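Local coordinates for putative exported protein (Bordetella pertussis Tohama I, PDB 2PFY), which binds pyroglutamic acid as an extracytoplasmic solute receptor, probably delivering it to a tripartite ATP-independent periplasmic (TRAP) transporter, at residues V51-G54 with V55-V59; R216-Q219 with R220-A223. All coordinates share one frame; numbering follows the deposited sequence.

Contact 1 (V51-G54 with V55-V59); sequences VKRG and VQQGV
The carbonyl oxygen of G54 accepts the shortest backbone hydrogen bond of this helix end, 2.8 Å from V59 N, with the donor in the carbonyl plane and the N-H...O angle bent to 134°. It belongs to a Schellman motif: G58 leaves helical geometry with a positive phi, which favours glycine, and G58 N bonds back to V55 O. Within helix 51-57 the bonds are regular i to i+4, the straightest being Q56 N to K52 O at 2.9 Å with an N-H...O angle of 171°.

On the outer side, R53 and Q57 stack. The guanidinium and amide planes are nearly parallel, and Q57 CD lies 3.7 Å above the R53 guanidinium plane, over its centre. The R53 chain leaves with CG anti to the backbone N and then bends at chi2 (73°), which carries the guanidinium forward, toward the C-terminal end, over the Q57 amide. Q56 OE1 approaches the guanidinium at its edge instead, its amide plane steeply inclined.

K52 and Q56 run side by side toward strand 112-119, touching I112, and Q110 receives bonds from both K52 NZ and Q56 NE2. A water joins the same two side chains, accepting from K52 NZ and donating to Q56 OE1 at 2.7 Å.

Contact 2 (R216-Q219 with R220-A223); sequences RAFQ and RLPA
R220 folds back over the end of helix 215-220, placing one face of its guanidinium against R216 O and A217 CA. The first lies 3.8 Å above the guanidinium plane and the second 3.6 Å, both displaced toward the rim of the group, so the flat cation rests on the backbone of the preceding turn. R220 NH1 also reaches A217 CB at 4.1 Å. R216 crosses the same guanidinium at a slant while its own charged group stays apart: R216 NE is 5.2 Å from R220 NH2. The bend at chi3 of R220 (51°) turns the guanidinium back along the helix.

On the inner side, L221 CD1 meets F218 CD1 at 4.4 Å, an oblique approach to the ring. L221 CB and CG also pass close to F218 O.

The backbone beneath these side chains is tightening. R220 N gives a weak bond to R216 O and a second, sounder one to A217 O at 3.2 Å, and L221 N bonds to F218 O at 3.1 Å. The last two bonds span i to i+3, and their donors stand 69° and 54° out of the carbonyl plane, not on a lone pair. A water lies within hydrogen-bonding distance of Q219 O and L221 O but cannot serve all its acceptors at once.

Further out, A217 N bonds to N214 OD1 and L221 O accepts from R226 NH1. F218 packs on R226, V229 and L230 of helix 223-257, whereas A217 and L221 both touch W4 of strand 2-7. L221 adopts an extended backbone. Together these features describe a helix-to-helix junction, where a short helix closes in i to i+3 turns and a long helix begins with P222 at its N-cap position.

How the contacts relate
Contact 1 (51-59) precedes contact 2 (216-223) along the chain, and both lie on the same side of the chain's centre. Their centres are 16 Å apart and their nearest atoms about 7 Å, so they do not touch. N214 connects them: its ND2 bonds to V55 O in contact 1 and its OD1 accepts from A217 N in contact 2. Both helices flank the five-stranded mixed sheet, helix 51-57 leading toward strand 62-66 and helix 215-220 following strand 208-214, its neighbour in that sheet. They thus belong to the same lobe of the receptor. The V51 side chain is about 12 Å from bound pyroglutamic acid, and neither contact supplies a pocket residue.

Contact 1 (V51-G54 with V55-V59)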
loop_
_atom_site.group_PDB
_atom_site.type_symbol
_atom_site.label_atom_id
_atom_site.label_comp_id
_atom_site.label_asym_id
_atom_site.label_seq_id
_atom_site.Cartn_x
_atom_site.Cartn_y
_atom_site.Cartn_z
ATOM N N VAL A 51 7.226 -4.840 10.060
ATOM C CA VAL A 51 7.240 -3.432 10.416
ATOM C C VAL A 51 6.455 -3.125 11.700
ATOM O O VAL A 51 6.982 -2.472 12.580
ATOM C CB VAL A 51 6.763 -2.531 9.265
ATOM C CG1 VAL A 51 6.652 -1.021 9.762
ATOM C CG2 VAL A 51 7.765 -2.641 8.074
ATOM N N LYS A 52 5.193 -3.562 11.796
ATOM C CA LYS A 52 4.379 -3.128 12.948
ATOM C C LYS A 52 5.004 -3.557 14.253
ATOM O O LYS A 52 5.141 -2.761 15.196
ATOM C CB LYS A 52 2.941 -3.648 12.865
ATOM C CG LYS A 52 2.049 -2.993 13.931
ATOM C CD LYS A 52 0.836 -3.851 14.240
ATOM C CE LYS A 52 1.244 -5.034 15.040
ATOM N NZ LYS A 52 0.067 -5.488 15.844
ATOM N N ARG A 53 5.423 -4.812 14.302
ATOM C CA ARG A 53 6.037 -5.375 15.495
ATOM C C ARG A 53 7.367 -4.712 15.772
ATOM O O ARG A 53 7.665 -4.436 16.920
ATOM C CB ARG A 53 6.170 -6.902 15.328
ATOM C CG ARG A 53 6.683 -7.656 16.525
ATOM C CD ARG A 53 5.597 -7.716 17.590
ATOM N NE ARG A 53 5.923 -8.715 18.596
ATOM C CZ ARG A 53 5.693 -8.559 19.891
ATOM N NH1 ARG A 53 5.170 -7.423 20.326
ATOM N NH2 ARG A 53 6.035 -9.522 20.752
ATOM N N GLY A 54 8.156 -4.408 14.731
ATOM C CA GLY A 54 9.412 -3.685 14.924
ATOM C C GLY A 54 9.208 -2.284 15.506
ATOM O O GLY A 54 9.999 -1.816 16.363
ATOM N N VAL A 55 8.147 -1.609 15.066
ATOM C CA VAL A 55 7.832 -0.292 15.633
ATOM C C VAL A 55 7.384 -0.456 17.100
ATOM O O VAL A 55 7.854 0.280 17.975
ATOM C CB VAL A 55 6.769 0.448 14.807
ATOM C CG1 VAL A 55 6.247 1.742 15.541
ATOM C CG2 VAL A 55 7.294 0.787 13.329
ATOM N N GLN A 56 6.481 -1.394 17.368
ATOM C CA GLN A 56 6.017 -1.663 18.767
ATOM C C GLN A 56 7.155 -1.992 19.733
ATOM O O GLN A 56 7.178 -1.503 20.894
ATOM C CB GLN A 56 5.087 -2.876 18.777
ATOM C CG GLN A 56 3.661 -2.575 18.595
ATOM C CD GLN A 56 2.779 -3.801 18.836
ATOM O OE1 GLN A 56 3.213 -4.944 18.681
ATOM N NE2 GLN A 56 1.533 -3.560 19.203
ATOM N N GLN A 57 8.098 -2.821 19.253
ATOM C CA GLN A 57 9.237 -3.273 20.057
ATOM C C GLN A 57 10.448 -2.337 20.101
ATOM O O GLN A 57 11.420 -2.627 20.807
ATOM C CB GLN A 57 9.676 -4.672 19.614
ATOM C CG GLN A 57 8.607 -5.756 19.797
ATOM C CD GLN A 57 9.182 -7.139 19.519
ATOM O OE1 GLN A 57 9.495 -7.469 18.388
ATOM N NE2 GLN A 57 9.382 -7.926 20.565
ATOM N N GLY A 58 10.418 -1.240 19.336
ATOM C CA GLY A 58 11.527 -0.298 19.331
ATOM C C GLY A 58 12.750 -0.730 18.523
ATOM O O GLY A 58 13.856 -0.268 18.759
ATOM N N VAL A 59 12.564 -1.616 17.553
ATOM C CA VAL A 59 13.637 -1.876 16.602
ATOM C C VAL A 59 13.862 -0.556 15.887
ATOM O O VAL A 59 14.993 -0.143 15.652
ATOM C CB VAL A 59 13.186 -2.957 15.603
ATOM C CG1 VAL A 59 14.133 -3.068 14.452
ATOM C CG2 VAL A 59 13.057 -4.299 16.352
HETATM O O HOH W 1 1.949 -7.043 17.652
#

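Contact 2 (R216-Q219 with R220-A223)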
loop_
_atom_site.group_PDB
_atom_site.type_symbol
_atom_site.label_atom_id
_atom_site.label_comp_id
_atom_site.label_asym_id
_atom_site.label_seq_id
_atom_site.Cartn_x
_atom_site.Cartn_y
_atom_site.Cartn_z
ATOM N N ARG A 216 5.399 5.354 22.958
ATOM C CA ARG A 216 6.322 5.728 24.040
ATOM C C ARG A 216 7.465 6.643 23.580
ATOM O O ARG A 216 7.738 7.671 24.201
ATOM C CB ARG A 216 6.864 4.481 24.767
ATOM C CG ARG A 216 7.947 4.787 25.808
ATOM C CD ARG A 216 7.925 3.854 27.034
ATOM N NE ARG A 216 6.714 3.014 27.104
ATOM C CZ ARG A 216 5.773 3.089 28.045
ATOM N NH1 ARG A 216 5.874 3.967 29.048
ATOM N NH2 ARG A 216 4.730 2.266 27.985
ATOM N N ALA A 217 8.087 6.298 22.460
ATOM C CA ALA A 217 9.113 7.132 21.879
ATOM C C ALA A 217 8.524 8.497 21.513
ATOM O O ALA A 217 9.135 9.542 21.811
ATOM C CB ALA A 217 9.718 6.449 20.631
ATOM N N PHE A 218 7.363 8.492 20.847
ATOM C CA PHE A 218 6.696 9.745 20.427
ATOM C C PHE A 218 6.379 10.603 21.666
ATOM O O PHE A 218 6.678 11.804 21.693
ATOM C CB PHE A 218 5.395 9.429 19.670
ATOM C CG PHE A 218 4.662 10.652 19.134
ATOM C CD1 PHE A 218 5.058 11.262 17.934
ATOM C CD2 PHE A 218 3.554 11.155 19.799
ATOM C CE1 PHE A 218 4.361 12.382 17.438
ATOM C CE2 PHE A 218 2.866 12.279 19.335
ATOM C CZ PHE A 218 3.261 12.898 18.153
ATOM N N GLN A 219 5.781 9.984 22.684
ATOM C CA GLN A 219 5.347 10.716 23.895
ATOM C C GLN A 219 6.539 11.298 24.666
ATOM O O GLN A 219 6.386 12.275 25.440
ATOM C CB GLN A 219 4.488 9.817 24.811
ATOM C CG GLN A 219 3.070 9.554 24.303
ATOM C CD GLN A 219 2.224 8.649 25.249
ATOM O OE1 GLN A 219 2.724 7.681 25.878
ATOM N NE2 GLN A 219 0.925 8.958 25.329
ATOM N N ARG A 220 7.737 10.756 24.438
ATOM C CA ARG A 220 8.911 11.282 25.153
ATOM C C ARG A 220 9.521 12.546 24.518
ATOM O O ARG A 220 10.290 13.237 25.147
ATOM C CB ARG A 220 9.911 10.165 25.589
ATOM C CG ARG A 220 11.232 10.048 24.868
ATOM C CD ARG A 220 12.160 9.011 25.588
ATOM N NE ARG A 220 11.490 7.744 25.813
ATOM C CZ ARG A 220 11.548 6.699 24.977
ATOM N NH1 ARG A 220 12.259 6.753 23.839
ATOM N NH2 ARG A 220 10.886 5.585 25.277
ATOM N N LEU A 221 9.089 12.900 23.299
ATOM C CA LEU A 221 9.572 14.111 22.663
ATOM C C LEU A 221 8.947 15.331 23.360
ATOM O O LEU A 221 7.867 15.211 23.905
ATOM C CB LEU A 221 9.134 14.124 21.201
ATOM C CG LEU A 221 9.735 13.009 20.351
ATOM C CD1 LEU A 221 9.037 12.947 18.968
ATOM C CD2 LEU A 221 11.241 13.255 20.210
ATOM N N PRO A 222 9.629 16.494 23.335
ATOM C CA PRO A 222 8.933 17.732 23.763
ATOM C C PRO A 222 7.632 17.932 22.991
ATOM O O PRO A 222 7.537 17.568 21.780
ATOM C CB PRO A 222 9.933 18.839 23.430
ATOM C CG PRO A 222 11.309 18.176 23.419
ATOM C CD PRO A 222 11.052 16.717 22.978
ATOM N N ALA A 223 6.626 18.481 23.676
ATOM C CA ALA A 223 5.319 18.847 23.102
ATOM C C ALA A 223 5.404 19.477 21.722
ATOM O O ALA A 223 4.748 18.989 20.780
ATOM C CB ALA A 223 4.538 19.810 24.082
HETATM O O HOH W 2 7.847 14.707 26.705
#